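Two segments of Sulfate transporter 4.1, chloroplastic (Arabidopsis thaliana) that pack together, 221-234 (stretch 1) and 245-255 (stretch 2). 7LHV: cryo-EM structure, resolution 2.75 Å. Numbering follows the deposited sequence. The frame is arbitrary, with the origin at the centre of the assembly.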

ATOM      1  N   GLY A 221     -20.142  17.098  17.082  1.00 54.01           N
ATOM      2  CA  GLY A 221     -21.400  17.492  17.693  1.00 54.01           C
ATOM      3  C   GLY A 221     -21.516  17.046  19.139  1.00 54.01           C
ATOM      4  O   GLY A 221     -21.951  17.813  20.007  1.00 54.01           O
ATOM      5  N   LEU A 222     -21.125  15.801  19.421  1.00 59.46           N
ATOM      6  CA  LEU A 222     -21.196  15.309  20.792  1.00 59.46           C
ATOM      7  C   LEU A 222     -20.174  15.977  21.701  1.00 59.46           C
ATOM      8  O   LEU A 222     -20.374  16.006  22.917  1.00 59.46           O
ATOM      9  N   SER A 223     -19.084  16.502  21.147  1.00 59.63           N
ATOM     10  CA  SER A 223     -18.153  17.276  21.958  1.00 59.63           C
ATOM     11  C   SER A 223     -18.699  18.667  22.244  1.00 59.63           C
ATOM     12  O   SER A 223     -18.496  19.204  23.338  1.00 59.63           O
ATOM     13  N   GLN A 224     -19.393  19.261  21.275  1.00 60.90           N
ATOM     14  CA  GLN A 224     -19.910  20.612  21.439  1.00 60.90           C
ATOM     15  C   GLN A 224     -21.208  20.667  22.232  1.00 60.90           C
ATOM     16  O   GLN A 224     -21.602  21.756  22.658  1.00 60.90           O
ATOM     17  N   ILE A 225     -21.885  19.534  22.435  1.00 66.72           N
ATOM     18  CA  ILE A 225     -23.103  19.550  23.244  1.00 66.72           C
ATOM     19  C   ILE A 225     -22.814  19.939  24.694  1.00 66.72           C
ATOM     20  O   ILE A 225     -23.736  20.293  25.438  1.00 66.72           O
ATOM     21  N   LYS A 226     -21.546  19.892  25.115  1.00 68.19           N
ATOM     22  CA  LYS A 226     -21.215  20.220  26.499  1.00 68.19           C
ATOM     23  C   LYS A 226     -21.513  21.678  26.824  1.00 68.19           C
ATOM     24  O   LYS A 226     -21.828  22.003  27.973  1.00 68.19           O
ATOM     25  N   TYR A 227     -21.412  22.569  25.835  1.00 68.77           N
ATOM     26  CA  TYR A 227     -21.773  23.963  26.069  1.00 68.77           C
ATOM     27  C   TYR A 227     -23.278  24.115  26.240  1.00 68.77           C
ATOM     28  O   TYR A 227     -23.739  24.955  27.020  1.00 68.77           O
ATOM     29  N   PHE A 228     -24.058  23.321  25.506  1.00 72.12           N
ATOM     30  CA  PHE A 228     -25.501  23.312  25.712  1.00 72.12           C
ATOM     31  C   PHE A 228     -25.845  22.806  27.105  1.00 72.12           C
ATOM     32  O   PHE A 228     -26.707  23.371  27.786  1.00 72.12           O
ATOM     33  N   LEU A 229     -25.177  21.736  27.543  1.00 73.57           N
ATOM     34  CA  LEU A 229     -25.473  21.157  28.849  1.00 73.57           C
ATOM     35  C   LEU A 229     -25.138  22.125  29.973  1.00 73.57           C
ATOM     36  O   LEU A 229     -25.891  22.246  30.947  1.00 73.57           O
ATOM     37  N   GLY A 230     -24.014  22.827  29.860  1.00 75.16           N
ATOM     38  CA  GLY A 230     -23.600  23.789  30.856  1.00 75.16           C
ATOM     39  C   GLY A 230     -22.531  23.315  31.814  1.00 75.16           C
ATOM     40  O   GLY A 230     -22.053  24.120  32.621  1.00 75.16           O
ATOM     41  N   TYR A 231     -22.139  22.044  31.756  1.00 75.43           N
ATOM     42  CA  TYR A 231     -21.087  21.519  32.612  1.00 75.43           C
ATOM     43  C   TYR A 231     -20.024  20.842  31.760  1.00 75.43           C
ATOM     44  O   TYR A 231     -20.314  20.295  30.693  1.00 75.43           O
ATOM     45  N   SER A 232     -18.785  20.891  32.243  1.00 74.65           N
ATOM     46  CA  SER A 232     -17.675  20.292  31.519  1.00 74.65           C
ATOM     47  C   SER A 232     -17.816  18.776  31.483  1.00 74.65           C
ATOM     48  O   SER A 232     -18.183  18.145  32.477  1.00 74.65           O
ATOM     49  N   ILE A 233     -17.520  18.193  30.327  1.00 72.48           N
ATOM     50  CA  ILE A 233     -17.603  16.756  30.134  1.00 72.48           C
ATOM     51  C   ILE A 233     -16.203  16.223  29.860  1.00 72.48           C
ATOM     52  O   ILE A 233     -15.274  16.973  29.562  1.00 72.48           O
ATOM     53  N   ALA A 234     -16.054  14.905  29.976  1.00 76.54           N
ATOM     54  CA  ALA A 234     -14.760  14.286  29.720  1.00 76.54           C
ATOM     55  C   ALA A 234     -14.356  14.495  28.270  1.00 76.54           C
ATOM     56  O   ALA A 234     -15.150  14.286  27.349  1.00 76.54           O
ATOM     57  N   SER A 245     -19.540  10.399  30.423  1.00 72.91           N
ATOM     58  CA  SER A 245     -19.332  11.643  31.153  1.00 72.91           C
ATOM     59  C   SER A 245     -20.598  12.486  31.191  1.00 72.91           C
ATOM     60  O   SER A 245     -20.906  13.107  32.215  1.00 72.91           O
ATOM     61  N   ILE A 246     -21.336  12.535  30.080  1.00 73.32           N
ATOM     62  CA  ILE A 246     -22.577  13.302  30.053  1.00 73.32           C
ATOM     63  C   ILE A 246     -23.570  12.734  31.060  1.00 73.32           C
ATOM     64  O   ILE A 246     -24.205  13.477  31.820  1.00 73.32           O
ATOM     65  N   ILE A 247     -23.705  11.406  31.093  1.00 77.55           N
ATOM     66  CA  ILE A 247     -24.605  10.771  32.052  1.00 77.55           C
ATOM     67  C   ILE A 247     -24.143  11.045  33.477  1.00 77.55           C
ATOM     68  O   ILE A 247     -24.958  11.321  34.368  1.00 77.55           O
ATOM     69  N   ALA A 248     -22.831  10.974  33.720  1.00 78.91           N
ATOM     70  CA  ALA A 248     -22.309  11.214  35.061  1.00 78.91           C
ATOM     71  C   ALA A 248     -22.597  12.636  35.523  1.00 78.91           C
ATOM     72  O   ALA A 248     -22.987  12.855  36.676  1.00 78.91           O
ATOM     73  N   GLY A 249     -22.413  13.612  34.642  1.00 79.45           N
ATOM     74  CA  GLY A 249     -22.612  15.000  34.994  1.00 79.45           C
ATOM     75  C   GLY A 249     -24.022  15.522  34.860  1.00 79.45           C
ATOM     76  O   GLY A 249     -24.263  16.686  35.196  1.00 79.45           O
ATOM     77  N   ALA A 250     -24.964  14.702  34.384  1.00 80.63           N
ATOM     78  CA  ALA A 250     -26.347  15.145  34.224  1.00 80.63           C
ATOM     79  C   ALA A 250     -26.926  15.811  35.467  1.00 80.63           C
ATOM     80  O   ALA A 250     -27.922  16.534  35.361  1.00 80.63           O
ATOM     81  N   ASP A 251     -26.337  15.584  36.643  1.00 84.29           N
ATOM     82  CA  ASP A 251     -26.791  16.261  37.852  1.00 84.29           C
ATOM     83  C   ASP A 251     -26.419  17.739  37.888  1.00 84.29           C
ATOM     84  O   ASP A 251     -26.908  18.458  38.765  1.00 84.29           O
ATOM     85  N   LYS A 252     -25.570  18.206  36.970  1.00 82.11           N
ATOM     86  CA  LYS A 252     -25.166  19.606  36.904  1.00 82.11           C
ATOM     87  C   LYS A 252     -25.784  20.325  35.708  1.00 82.11           C
ATOM     88  O   LYS A 252     -25.198  21.266  35.170  1.00 82.11           O
ATOM     89  N   PHE A 253     -26.966  19.892  35.284  1.00 82.60           N
ATOM     90  CA  PHE A 253     -27.609  20.469  34.111  1.00 82.60           C
ATOM     91  C   PHE A 253     -28.147  21.863  34.413  1.00 82.60           C
ATOM     92  O   PHE A 253     -28.647  22.130  35.510  1.00 82.60           O
ATOM     93  N   GLN A 254     -28.040  22.757  33.430  1.00 85.01           N
ATOM     94  CA  GLN A 254     -28.598  24.100  33.515  1.00 85.01           C
ATOM     95  C   GLN A 254     -29.562  24.329  32.359  1.00 85.01           C
ATOM     96  O   GLN A 254     -29.290  23.929  31.224  1.00 85.01           O
ATOM     97  N   TRP A 255     -30.685  24.979  32.655  1.00 89.72           N
ATOM     98  CA  TRP A 255     -31.727  25.244  31.667  1.00 89.72           C
ATOM     99  C   TRP A 255     -31.409  26.410  30.729  1.00 89.72           C
ATOM    100  O   TRP A 255     -31.645  26.285  29.520  1.00 89.72           O
TER

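Where a helix ends, backbone carbonyls run out of amide partners, and a well-placed side chain can supply the missing donor. The packing of 221-234 against 245-255 in sulfate transporter 4.1 illustrates the principle. Y231 follows the end of the first helix and has more of its surface covered by the other stretch than any other residue. Its CA-to-CB bond points toward the second stretch, and a p rotamer (chi1 54°) carries the ring to the backbone of I246 and G249. Y231 OH donates to I246 O at 2.8 Å, and that oxygen lies at the ring edge, near its plane. A250 N lies 3.3 Å from Y231 OH, but the angle is too poor for a hydrogen bond; A250 N instead bonds weakly to I247 O. The carbonyl of G249 sits over one face of the ring, its O 3.2 Å from Y231 CZ, and is satisfied by K252 N at 2.7 Å. G249 leaves space for this ring: an ideal CB there would fall 2.5 Å from Y231 CE1.

At the end of the first helix the donor is a backbone amide instead: L229 O accepts a weak bond from Q254 N at 3.3 Å, which ties the two stretches together just before G230, whose positive phi marks the turn out of the helix.

Apolar side chains pack alongside these polar contacts. I246, in the m,t rotamer, is the hub: its CD1 meets I225 CG2 at 3.9 Å, its CG2 meets L229 CD1 at 3.8 Å, and its CG1 meets I233 CG2 at 4.0 Å. L229, also m,t, places CD2 3.7 Å from F253 CE1. Beyond I233, S245 points toward the first stretch, its CB 3.4 Å from A234 CB, while its OG is hydrogen-bonded elsewhere in the structure.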

ATOM      1  CB  LEU A 222     -21.008  13.794  20.821  1.00 59.46           C
ATOM      2  CG  LEU A 222     -22.253  12.982  20.466  1.00 59.46           C
ATOM      3  CD1 LEU A 222     -21.992  11.503  20.643  1.00 59.46           C
ATOM      4  CD2 LEU A 222     -23.437  13.420  21.310  1.00 59.46           C
ATOM      5  CB  SER A 223     -16.797  17.372  21.260  1.00 59.63           C
ATOM      6  OG  SER A 223     -16.155  16.111  21.215  1.00 59.63           O
ATOM      7  CB  GLN A 224     -20.119  21.264  20.072  1.00 60.90           C
ATOM      8  CG  GLN A 224     -18.830  21.509  19.321  1.00 60.90           C
ATOM      9  CD  GLN A 224     -17.992  22.597  19.948  1.00 60.90           C
ATOM     10  OE1 GLN A 224     -18.279  23.783  19.802  1.00 60.90           O
ATOM     11  NE2 GLN A 224     -16.943  22.197  20.657  1.00 60.90           N
ATOM     12  CB  ILE A 225     -23.817  18.182  23.174  1.00 66.72           C
ATOM     13  CG1 ILE A 225     -25.233  18.273  23.745  1.00 66.72           C
ATOM     14  CG2 ILE A 225     -23.053  17.147  23.963  1.00 66.72           C
ATOM     15  CD1 ILE A 225     -26.162  19.147  22.938  1.00 66.72           C
ATOM     16  CB  LYS A 226     -19.747  19.897  26.781  1.00 68.19           C
ATOM     17  CG  LYS A 226     -18.754  20.887  26.206  1.00 68.19           C
ATOM     18  CD  LYS A 226     -17.332  20.388  26.368  1.00 68.19           C
ATOM     19  CE  LYS A 226     -16.340  21.318  25.698  1.00 68.19           C
ATOM     20  NZ  LYS A 226     -14.967  20.747  25.696  1.00 68.19           N
ATOM     21  CB  TYR A 227     -21.270  24.835  24.922  1.00 68.77           C
ATOM     22  CG  TYR A 227     -19.770  24.827  24.770  1.00 68.77           C
ATOM     23  CD1 TYR A 227     -18.967  25.602  25.593  1.00 68.77           C
ATOM     24  CD2 TYR A 227     -19.154  24.035  23.813  1.00 68.77           C
ATOM     25  CE1 TYR A 227     -17.595  25.596  25.461  1.00 68.77           C
ATOM     26  CE2 TYR A 227     -17.783  24.021  23.676  1.00 68.77           C
ATOM     27  CZ  TYR A 227     -17.008  24.803  24.502  1.00 68.77           C
ATOM     28  OH  TYR A 227     -15.639  24.793  24.369  1.00 68.77           O
ATOM     29  CB  PHE A 228     -26.182  22.440  24.658  1.00 72.12           C
ATOM     30  CG  PHE A 228     -26.295  23.079  23.303  1.00 72.12           C
ATOM     31  CD1 PHE A 228     -25.470  24.125  22.935  1.00 72.12           C
ATOM     32  CD2 PHE A 228     -27.229  22.622  22.392  1.00 72.12           C
ATOM     33  CE1 PHE A 228     -25.575  24.699  21.689  1.00 72.12           C
ATOM     34  CE2 PHE A 228     -27.340  23.195  21.148  1.00 72.12           C
ATOM     35  CZ  PHE A 228     -26.510  24.234  20.796  1.00 72.12           C
ATOM     36  CB  LEU A 229     -24.706  19.847  29.027  1.00 73.57           C
ATOM     37  CG  LEU A 229     -25.063  18.718  28.064  1.00 73.57           C
ATOM     38  CD1 LEU A 229     -24.166  17.521  28.308  1.00 73.57           C
ATOM     39  CD2 LEU A 229     -26.523  18.337  28.212  1.00 73.57           C
ATOM     40  CB  TYR A 231     -21.633  20.530  33.654  1.00 75.43           C
ATOM     41  CG  TYR A 231     -22.445  19.390  33.079  1.00 75.43           C
ATOM     42  CD1 TYR A 231     -21.835  18.215  32.670  1.00 75.43           C
ATOM     43  CD2 TYR A 231     -23.823  19.483  32.969  1.00 75.43           C
ATOM     44  CE1 TYR A 231     -22.573  17.171  32.154  1.00 75.43           C
ATOM     45  CE2 TYR A 231     -24.568  18.443  32.456  1.00 75.43           C
ATOM     46  CZ  TYR A 231     -23.939  17.291  32.050  1.00 75.43           C
ATOM     47  OH  TYR A 231     -24.680  16.252  31.536  1.00 75.43           O
ATOM     48  CB  SER A 232     -16.347  20.680  32.166  1.00 74.65           C
ATOM     49  OG  SER A 232     -15.254  20.305  31.346  1.00 74.65           O
ATOM     50  CB  ILE A 233     -18.572  16.380  28.999  1.00 72.48           C
ATOM     51  CG1 ILE A 233     -17.984  16.785  27.647  1.00 72.48           C
ATOM     52  CG2 ILE A 233     -19.923  17.039  29.215  1.00 72.48           C
ATOM     53  CD1 ILE A 233     -18.801  16.329  26.468  1.00 72.48           C
ATOM     54  CB  ALA A 234     -14.798  12.794  30.049  1.00 76.54           C
ATOM     55  CB  SER A 245     -18.192  12.431  30.524  1.00 72.91           C
ATOM     56  OG  SER A 245     -18.470  12.713  29.166  1.00 72.91           O
ATOM     57  CB  ILE A 246     -23.159  13.327  28.629  1.00 73.32           C
ATOM     58  CG1 ILE A 246     -22.316  14.227  27.727  1.00 73.32           C
ATOM     59  CG2 ILE A 246     -24.604  13.791  28.649  1.00 73.32           C
ATOM     60  CD1 ILE A 246     -22.584  14.037  26.255  1.00 73.32           C
ATOM     61  CB  ILE A 247     -24.707   9.262  31.766  1.00 77.55           C
ATOM     62  CG1 ILE A 247     -25.384   9.026  30.418  1.00 77.55           C
ATOM     63  CG2 ILE A 247     -25.478   8.561  32.871  1.00 77.55           C
ATOM     64  CD1 ILE A 247     -25.213   7.624  29.891  1.00 77.55           C
ATOM     65  CB  ALA A 248     -20.807  10.935  35.094  1.00 78.91           C
ATOM     66  CB  ALA A 250     -27.230  13.959  33.824  1.00 80.63           C
ATOM     67  CB  ASP A 251     -26.242  15.544  39.087  1.00 84.29           C
ATOM     68  CG  ASP A 251     -24.725  15.571  39.161  1.00 84.29           C
ATOM     69  OD1 ASP A 251     -24.084  16.107  38.233  1.00 84.29           O
ATOM     70  OD2 ASP A 251     -24.171  15.046  40.147  1.00 84.29           O
ATOM     71  CB  LYS A 252     -23.643  19.722  36.858  1.00 82.11           C
ATOM     72  CG  LYS A 252     -22.939  19.203  38.095  1.00 82.11           C
ATOM     73  CD  LYS A 252     -21.445  19.065  37.858  1.00 82.11           C
ATOM     74  CE  LYS A 252     -21.128  17.777  37.117  1.00 82.11           C
ATOM     75  NZ  LYS A 252     -19.671  17.626  36.855  1.00 82.11           N
ATOM     76  CB  PHE A 253     -28.737  19.554  33.640  1.00 82.60           C
ATOM     77  CG  PHE A 253     -29.360  19.972  32.340  1.00 82.60           C
ATOM     78  CD1 PHE A 253     -28.664  19.847  31.152  1.00 82.60           C
ATOM     79  CD2 PHE A 253     -30.650  20.468  32.307  1.00 82.60           C
ATOM     80  CE1 PHE A 253     -29.239  20.224  29.956  1.00 82.60           C
ATOM     81  CE2 PHE A 253     -31.229  20.845  31.113  1.00 82.60           C
ATOM     82  CZ  PHE A 253     -30.523  20.723  29.938  1.00 82.60           C
ATOM     83  CB  GLN A 254     -27.506  25.174  33.492  1.00 85.01           C
ATOM     84  CG  GLN A 254     -26.653  25.249  34.744  1.00 85.01           C
ATOM     85  CD  GLN A 254     -25.501  24.274  34.720  1.00 85.01           C
ATOM     86  OE1 GLN A 254     -25.137  23.755  33.666  1.00 85.01           O
ATOM     87  NE2 GLN A 254     -24.911  24.025  35.883  1.00 85.01           N
ATOM     88  CB  TRP A 255     -33.070  25.494  32.365  1.00 89.72           C
ATOM     89  CG  TRP A 255     -33.891  24.255  32.562  1.00 89.72           C
ATOM     90  CD1 TRP A 255     -33.521  22.973  32.278  1.00 89.72           C
ATOM     91  CD2 TRP A 255     -35.227  24.182  33.075  1.00 89.72           C
ATOM     92  NE1 TRP A 255     -34.541  22.106  32.589  1.00 89.72           N
ATOM     93  CE2 TRP A 255     -35.600  22.823  33.079  1.00 89.72           C
ATOM     94  CE3 TRP A 255     -36.144  25.134  33.533  1.00 89.72           C
ATOM     95  CZ2 TRP A 255     -36.848  22.392  33.523  1.00 89.72           C
ATOM     96  CZ3 TRP A 255     -37.383  24.704  33.975  1.00 89.72           C
ATOM     97  CH2 TRP A 255     -37.723  23.346  33.966  1.00 89.72           C
TER